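Local coordinates for switch-activating protein 1 (Schizosaccharomyces pombe, PDB 5JDK), which binds specific double-stranded DNA sequences as a homodimer, acting in mating-type switching, in replication fork blocking at the rDNA barrier and in replication initiation, at residues Ile38-Leu43 / Ile86-Val91; Arg90-Arg95 / Glu118-Leu123. All coordinates share one frame; numbering follows the deposited sequence.

Contact 1 of 2, residues Ile38-Leu43 / Ile86-Val91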
loop_
_atom_site.group_PDB
_atom_site.type_symbol
_atom_site.label_atom_id
_atom_site.label_comp_id
_atom_site.label_asym_id
_atom_site.label_seq_id
_atom_site.Cartn_x
_atom_site.Cartn_y
_atom_site.Cartn_z
ATOM N N ILE A 38 4.306 -2.949 -7.662
ATOM C CA ILE A 38 5.425 -3.200 -6.768
ATOM C C ILE A 38 6.229 -1.925 -6.522
ATOM O O ILE A 38 6.588 -1.622 -5.383
ATOM C CB ILE A 38 6.283 -4.359 -7.302
ATOM C CG1 ILE A 38 5.515 -5.668 -7.158
ATOM C CG2 ILE A 38 7.631 -4.437 -6.578
ATOM C CD1 ILE A 38 6.112 -6.844 -7.910
ATOM N N LYS A 39 6.527 -1.148 -7.569
ATOM C CA LYS A 39 7.229 0.115 -7.341
ATOM C C LYS A 39 6.448 1.028 -6.398
ATOM O O LYS A 39 7.027 1.653 -5.486
ATOM C CB LYS A 39 7.482 0.812 -8.672
ATOM C CG LYS A 39 8.508 0.102 -9.542
ATOM C CD LYS A 39 8.676 0.798 -10.882
ATOM C CE LYS A 39 9.769 0.145 -11.710
ATOM N NZ LYS A 39 9.881 0.755 -13.061
ATOM N N LEU A 40 5.132 1.123 -6.609
ATOM C CA LEU A 40 4.288 1.967 -5.776
ATOM C C LEU A 40 4.301 1.493 -4.330
ATOM O O LEU A 40 4.496 2.297 -3.402
ATOM C CB LEU A 40 2.872 1.980 -6.340
ATOM C CG LEU A 40 1.822 2.753 -5.548
ATOM C CD1 LEU A 40 2.221 4.199 -5.367
ATOM C CD2 LEU A 40 0.486 2.664 -6.253
ATOM N N MET A 41 4.082 0.188 -4.105
ATOM C CA MET A 41 4.040 -0.305 -2.733
ATOM C C MET A 41 5.405 -0.275 -2.059
ATOM O O MET A 41 5.473 -0.097 -0.841
ATOM C CB MET A 41 3.400 -1.684 -2.673
ATOM C CG MET A 41 1.933 -1.676 -3.013
ATOM S SD MET A 41 0.912 -0.592 -2.011
ATOM C CE MET A 41 1.062 -1.384 -0.414
ATOM N N ARG A 42 6.493 -0.424 -2.815
ATOM C CA ARG A 42 7.810 -0.206 -2.232
ATOM C C ARG A 42 7.913 1.197 -1.659
ATOM O O ARG A 42 8.445 1.388 -0.561
ATOM C CB ARG A 42 8.908 -0.407 -3.276
ATOM C CG ARG A 42 9.202 -1.857 -3.629
ATOM C CD ARG A 42 10.232 -1.935 -4.735
ATOM N NE ARG A 42 10.489 -3.299 -5.162
ATOM C CZ ARG A 42 11.083 -3.614 -6.307
ATOM N NH1 ARG A 42 11.481 -2.659 -7.139
ATOM N NH2 ARG A 42 11.274 -4.884 -6.624
ATOM N N LEU A 43 7.427 2.200 -2.400
ATOM C CA LEU A 43 7.464 3.573 -1.893
ATOM C C LEU A 43 6.566 3.760 -0.679
ATOM O O LEU A 43 6.954 4.412 0.296
ATOM C CB LEU A 43 7.028 4.542 -2.983
ATOM C CG LEU A 43 7.981 4.745 -4.144
ATOM C CD1 LEU A 43 7.298 5.578 -5.207
ATOM C CD2 LEU A 43 9.264 5.405 -3.675
ATOM N N ILE A 86 -5.710 1.430 -2.485
ATOM C CA ILE A 86 -6.919 0.771 -1.993
ATOM C C ILE A 86 -7.187 -0.500 -2.775
ATOM O O ILE A 86 -7.487 -1.555 -2.199
ATOM C CB ILE A 86 -8.119 1.731 -2.041
ATOM C CG1 ILE A 86 -7.952 2.778 -0.940
ATOM C CG2 ILE A 86 -9.440 0.990 -1.887
ATOM C CD1 ILE A 86 -8.937 3.933 -1.013
ATOM N N SER A 87 -7.101 -0.412 -4.101
ATOM C CA SER A 87 -7.356 -1.576 -4.939
ATOM C C SER A 87 -6.310 -2.666 -4.733
ATOM O O SER A 87 -6.657 -3.851 -4.640
ATOM C CB SER A 87 -7.413 -1.161 -6.405
ATOM O OG SER A 87 -7.714 -2.290 -7.202
ATOM N N ILE A 88 -5.028 -2.294 -4.664
ATOM C CA ILE A 88 -3.987 -3.277 -4.383
ATOM C C ILE A 88 -4.296 -4.019 -3.085
ATOM O O ILE A 88 -4.138 -5.246 -2.995
ATOM C CB ILE A 88 -2.609 -2.586 -4.350
ATOM C CG1 ILE A 88 -2.174 -2.195 -5.769
ATOM C CG2 ILE A 88 -1.550 -3.467 -3.672
ATOM C CD1 ILE A 88 -1.057 -1.193 -5.813
ATOM N N MET A 89 -4.684 -3.282 -2.046
ATOM C CA MET A 89 -4.949 -3.917 -0.759
ATOM C C MET A 89 -6.215 -4.770 -0.777
ATOM O O MET A 89 -6.270 -5.805 -0.097
ATOM C CB MET A 89 -5.003 -2.858 0.338
ATOM C CG MET A 89 -3.681 -2.126 0.553
ATOM S SD MET A 89 -2.277 -3.194 0.959
ATOM C CE MET A 89 -2.732 -3.737 2.606
ATOM N N ARG A 90 -7.234 -4.365 -1.534
ATOM C CA ARG A 90 -8.424 -5.190 -1.661
ATOM C C ARG A 90 -8.096 -6.495 -2.369
ATOM O O ARG A 90 -8.517 -7.581 -1.932
ATOM C CB ARG A 90 -9.508 -4.426 -2.413
ATOM C CG ARG A 90 -10.791 -5.210 -2.474
ATOM C CD ARG A 90 -11.939 -4.377 -2.978
ATOM N NE ARG A 90 -13.146 -5.184 -3.145
ATOM C CZ ARG A 90 -14.050 -5.406 -2.192
ATOM N NH1 ARG A 90 -13.887 -4.896 -0.980
ATOM N NH2 ARG A 90 -15.109 -6.159 -2.454
ATOM N N VAL A 91 -7.318 -6.411 -3.451
ATOM C CA VAL A 91 -6.886 -7.618 -4.141
ATOM C C VAL A 91 -6.033 -8.473 -3.219
ATOM O O VAL A 91 -6.159 -9.700 -3.211
ATOM C CB VAL A 91 -6.174 -7.262 -5.457
ATOM C CG1 VAL A 91 -5.494 -8.487 -6.051
ATOM C CG2 VAL A 91 -7.182 -6.667 -6.432
#
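Leu40 and Met41 of helix 34-46 meet Ile88 and Met89 of helix 78-98 in the core of this all-helical DNA-binding domain. The family belongs to the helix-turn-helix clan. The two short helical segments run nearly at right angles, at 100°, and their axes pass 11.5 Å apart. The backbones are therefore well separated, and side chains, not backbone atoms, make the contact.

Leu40 comes first along the segment. Its CB points toward the other helix. CG lies anti to the backbone N (chi1 177°), and together with chi2 (58°) this brings CD2 to within 4.2 Å of Ile88 CD1. The same leucine also packs on Ile63 of helix 56-71 and on Ile85, one turn before Met89.

Met41 follows and makes the broader contact. Its CG sits 4.0 Å from Ile88 CG2 and 4.1 Å from Ile88 CD1, so it touches both ends of the branched side chain. The two side chains run past each other in opposite directions. The methionine then bends at chi2 and chi3. Its SD still lies against Ile88 CG2, at 4.1 Å, while its terminal CE turns to Met89 SD, 4.0 Å away. Met89 is bent at the same two torsions, and the two thioether chains meet near their ends.

Helix 107-131 adds a third wall to this packing. Leu112 touches Met41, and Cys116 touches Ile88.

No hydrogen bond or salt bridge links the two segments. Every contact between them is carbon with carbon or carbon with thioether sulfur. The chemistry implies that this crossing probably rests on apolar packing, with little directional preference, and that the bends in Met41 serve to bring its CE to Met89 SD.

Contact 2 of 2, residues Arg90-Arg95 / Glu118-Leu123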
loop_
_atom_site.group_PDB
_atom_site.type_symbol
_atom_site.label_atom_id
_atom_site.label_comp_id
_atom_site.label_asym_id
_atom_site.label_seq_id
_atom_site.Cartn_x
_atom_site.Cartn_y
_atom_site.Cartn_z
ATOM N N ARG A 90 -7.234 -4.365 -1.534
ATOM C CA ARG A 90 -8.424 -5.190 -1.661
ATOM C C ARG A 90 -8.096 -6.495 -2.369
ATOM O O ARG A 90 -8.517 -7.581 -1.932
ATOM C CB ARG A 90 -9.508 -4.426 -2.413
ATOM C CG ARG A 90 -10.791 -5.210 -2.474
ATOM C CD ARG A 90 -11.939 -4.377 -2.978
ATOM N NE ARG A 90 -13.146 -5.184 -3.145
ATOM C CZ ARG A 90 -14.050 -5.406 -2.192
ATOM N NH1 ARG A 90 -13.887 -4.896 -0.980
ATOM N NH2 ARG A 90 -15.109 -6.159 -2.454
ATOM N N VAL A 91 -7.318 -6.411 -3.451
ATOM C CA VAL A 91 -6.886 -7.618 -4.141
ATOM C C VAL A 91 -6.033 -8.473 -3.219
ATOM O O VAL A 91 -6.159 -9.700 -3.211
ATOM C CB VAL A 91 -6.174 -7.262 -5.457
ATOM C CG1 VAL A 91 -5.494 -8.487 -6.051
ATOM C CG2 VAL A 91 -7.182 -6.667 -6.432
ATOM N N TYR A 92 -5.193 -7.847 -2.394
ATOM C CA TYR A 92 -4.406 -8.601 -1.426
ATOM C C TYR A 92 -5.297 -9.403 -0.485
ATOM O O TYR A 92 -5.040 -10.587 -0.228
ATOM C CB TYR A 92 -3.497 -7.657 -0.648
ATOM C CG TYR A 92 -2.703 -8.351 0.445
ATOM C CD1 TYR A 92 -2.805 -7.958 1.772
ATOM C CD2 TYR A 92 -1.841 -9.387 0.138
ATOM C CE1 TYR A 92 -2.057 -8.588 2.765
ATOM C CE2 TYR A 92 -1.105 -10.033 1.120
ATOM C CZ TYR A 92 -1.217 -9.624 2.429
ATOM O OH TYR A 92 -0.488 -10.245 3.423
ATOM N N GLU A 93 -6.350 -8.780 0.048
ATOM C CA GLU A 93 -7.244 -9.524 0.932
ATOM C C GLU A 93 -7.916 -10.675 0.196
ATOM O O GLU A 93 -8.131 -11.750 0.769
ATOM C CB GLU A 93 -8.254 -8.588 1.587
ATOM C CG GLU A 93 -7.622 -7.611 2.584
ATOM C CD GLU A 93 -7.076 -8.281 3.834
ATOM O OE1 GLU A 93 -7.570 -9.370 4.198
ATOM O OE2 GLU A 93 -6.172 -7.710 4.465
ATOM N N GLN A 94 -8.244 -10.479 -1.076
ATOM C CA GLN A 94 -8.794 -11.582 -1.863
ATOM C C GLN A 94 -7.772 -12.702 -2.046
ATOM O O GLN A 94 -8.110 -13.895 -1.939
ATOM C CB GLN A 94 -9.299 -11.047 -3.199
ATOM C CG GLN A 94 -10.492 -10.118 -2.982
ATOM C CD GLN A 94 -10.931 -9.366 -4.215
ATOM O OE1 GLN A 94 -10.337 -9.489 -5.289
ATOM N NE2 GLN A 94 -11.990 -8.574 -4.062
ATOM N N ARG A 95 -6.518 -12.338 -2.310
ATOM C CA ARG A 95 -5.463 -13.335 -2.415
ATOM C C ARG A 95 -5.311 -14.102 -1.113
ATOM O O ARG A 95 -5.163 -15.326 -1.124
ATOM C CB ARG A 95 -4.144 -12.674 -2.827
ATOM C CG ARG A 95 -4.168 -12.178 -4.267
ATOM C CD ARG A 95 -2.910 -11.404 -4.665
ATOM N NE ARG A 95 -1.700 -12.148 -4.337
ATOM C CZ ARG A 95 -1.286 -13.224 -4.989
ATOM N NH1 ARG A 95 -1.922 -13.657 -6.074
ATOM N NH2 ARG A 95 -0.219 -13.870 -4.553
ATOM N N GLU A 118 3.057 -5.657 5.136
ATOM C CA GLU A 118 3.694 -4.625 5.946
ATOM C C GLU A 118 2.836 -3.362 6.001
ATOM O O GLU A 118 2.713 -2.719 7.054
ATOM C CB GLU A 118 5.092 -4.359 5.390
ATOM C CG GLU A 118 5.919 -3.457 6.256
ATOM C CD GLU A 118 7.401 -3.444 5.927
ATOM O OE1 GLU A 118 7.859 -4.305 5.167
ATOM O OE2 GLU A 118 8.093 -2.564 6.463
ATOM N N TRP A 119 2.209 -3.000 4.884
ATOM C CA TRP A 119 1.334 -1.831 4.877
ATOM C C TRP A 119 0.078 -2.066 5.708
ATOM O O TRP A 119 -0.333 -1.191 6.490
ATOM C CB TRP A 119 0.980 -1.451 3.438
ATOM C CG TRP A 119 0.218 -0.169 3.338
ATOM C CD1 TRP A 119 -0.970 0.031 2.706
ATOM C CD2 TRP A 119 0.598 1.107 3.892
ATOM N NE1 TRP A 119 -1.350 1.348 2.819
ATOM C CE2 TRP A 119 -0.407 2.024 3.545
ATOM C CE3 TRP A 119 1.693 1.563 4.631
ATOM C CZ2 TRP A 119 -0.360 3.368 3.928
ATOM C CZ3 TRP A 119 1.738 2.896 5.006
ATOM C CH2 TRP A 119 0.723 3.781 4.646
ATOM N N LYS A 120 -0.529 -3.246 5.569
ATOM C CA LYS A 120 -1.662 -3.622 6.402
ATOM C C LYS A 120 -1.326 -3.476 7.881
ATOM O O LYS A 120 -2.143 -2.975 8.676
ATOM C CB LYS A 120 -2.032 -5.067 6.058
ATOM C CG LYS A 120 -3.087 -5.691 6.936
ATOM C CD LYS A 120 -3.481 -7.055 6.397
ATOM C CE LYS A 120 -4.439 -7.776 7.309
ATOM N NZ LYS A 120 -5.017 -8.981 6.650
ATOM N N ALA A 121 -0.136 -3.936 8.270
ATOM C CA ALA A 121 0.285 -3.838 9.664
ATOM C C ALA A 121 0.419 -2.387 10.111
ATOM O O ALA A 121 0.057 -2.047 11.242
ATOM C CB ALA A 121 1.590 -4.604 9.871
ATOM N N ARG A 122 0.924 -1.507 9.240
ATOM C CA ARG A 122 1.024 -0.093 9.612
ATOM C C ARG A 122 -0.357 0.536 9.790
ATOM O O ARG A 122 -0.598 1.271 10.765
ATOM C CB ARG A 122 1.839 0.681 8.571
ATOM C CG ARG A 122 1.903 2.185 8.809
ATOM C CD ARG A 122 2.571 2.504 10.123
ATOM N NE ARG A 122 2.762 3.946 10.251
ATOM C CZ ARG A 122 2.914 4.591 11.396
ATOM N NH1 ARG A 122 2.895 3.942 12.548
ATOM N NH2 ARG A 122 3.080 5.904 11.384
ATOM N N LEU A 123 -1.284 0.259 8.868
ATOM C CA LEU A 123 -2.626 0.810 9.005
ATOM C C LEU A 123 -3.284 0.317 10.287
ATOM O O LEU A 123 -3.946 1.087 10.992
ATOM C CB LEU A 123 -3.468 0.429 7.788
ATOM C CG LEU A 123 -3.066 1.063 6.451
ATOM C CD1 LEU A 123 -3.824 0.413 5.322
ATOM C CD2 LEU A 123 -3.297 2.556 6.433
HETATM O O HOH W 1 -7.438 -10.515 6.755
#
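Lys120 of helix 107-131 reaches across to Tyr92 and Glu93 of helix 78-98, joining the last two helices of this helical domain of the helix-turn-helix clan. Its CB points toward the other helix. CG stands anti to the backbone N (chi1 173°), and the chain stays extended from there to the amine. Along its way the side chain also packs on Met89 and Leu96 of helix 78-98. CD lies near the ring plane of Tyr92, at the edge, 4.2 Å from CE1, and is also 3.4 Å from Glu93 OE2. CE passes the same carboxylate oxygen at 3.3 Å. NZ ends the chain with a salt bridge to Glu93 OE2, a hydrogen bond of 2.8 Å.

Glu93 bends at chi2 (-68°), which turns its carboxylate toward Lys120. The two side chains cross at about a right angle. On the same helix pair, Arg95 forms salt bridges with Asp113 and Glu109.

A water closes a second path between the charges: it accepts a hydrogen bond from Lys120 NZ at 2.9 Å and donates one to Glu93 OE1. The direct bond uses the syn lone pair of Glu93 OE2.

How the contacts relate
Contact 1 and contact 2 share helix 78-98, and residues Arg90 and Val91 belong to both. Their centres are about 8 Å apart. Contact 1 is buried near the centre of the chain, whereas contact 2 is partly buried and carries a salt bridge, with Lys120 exposed. Trp119 and Lys120 of helix 107-131 connect them. Met41 CE lies 3.9 Å from Trp119 CB, and Met89 SD lies 3.9 Å from Trp119 CD1. Met89 CE also packs 3.7 Å from Lys120 N. Glycerol, probably from the crystallisation liquor, lies about 4 Å from the Met89 side chain. Trp119 NE1 hydrogen-bonds to glycerol.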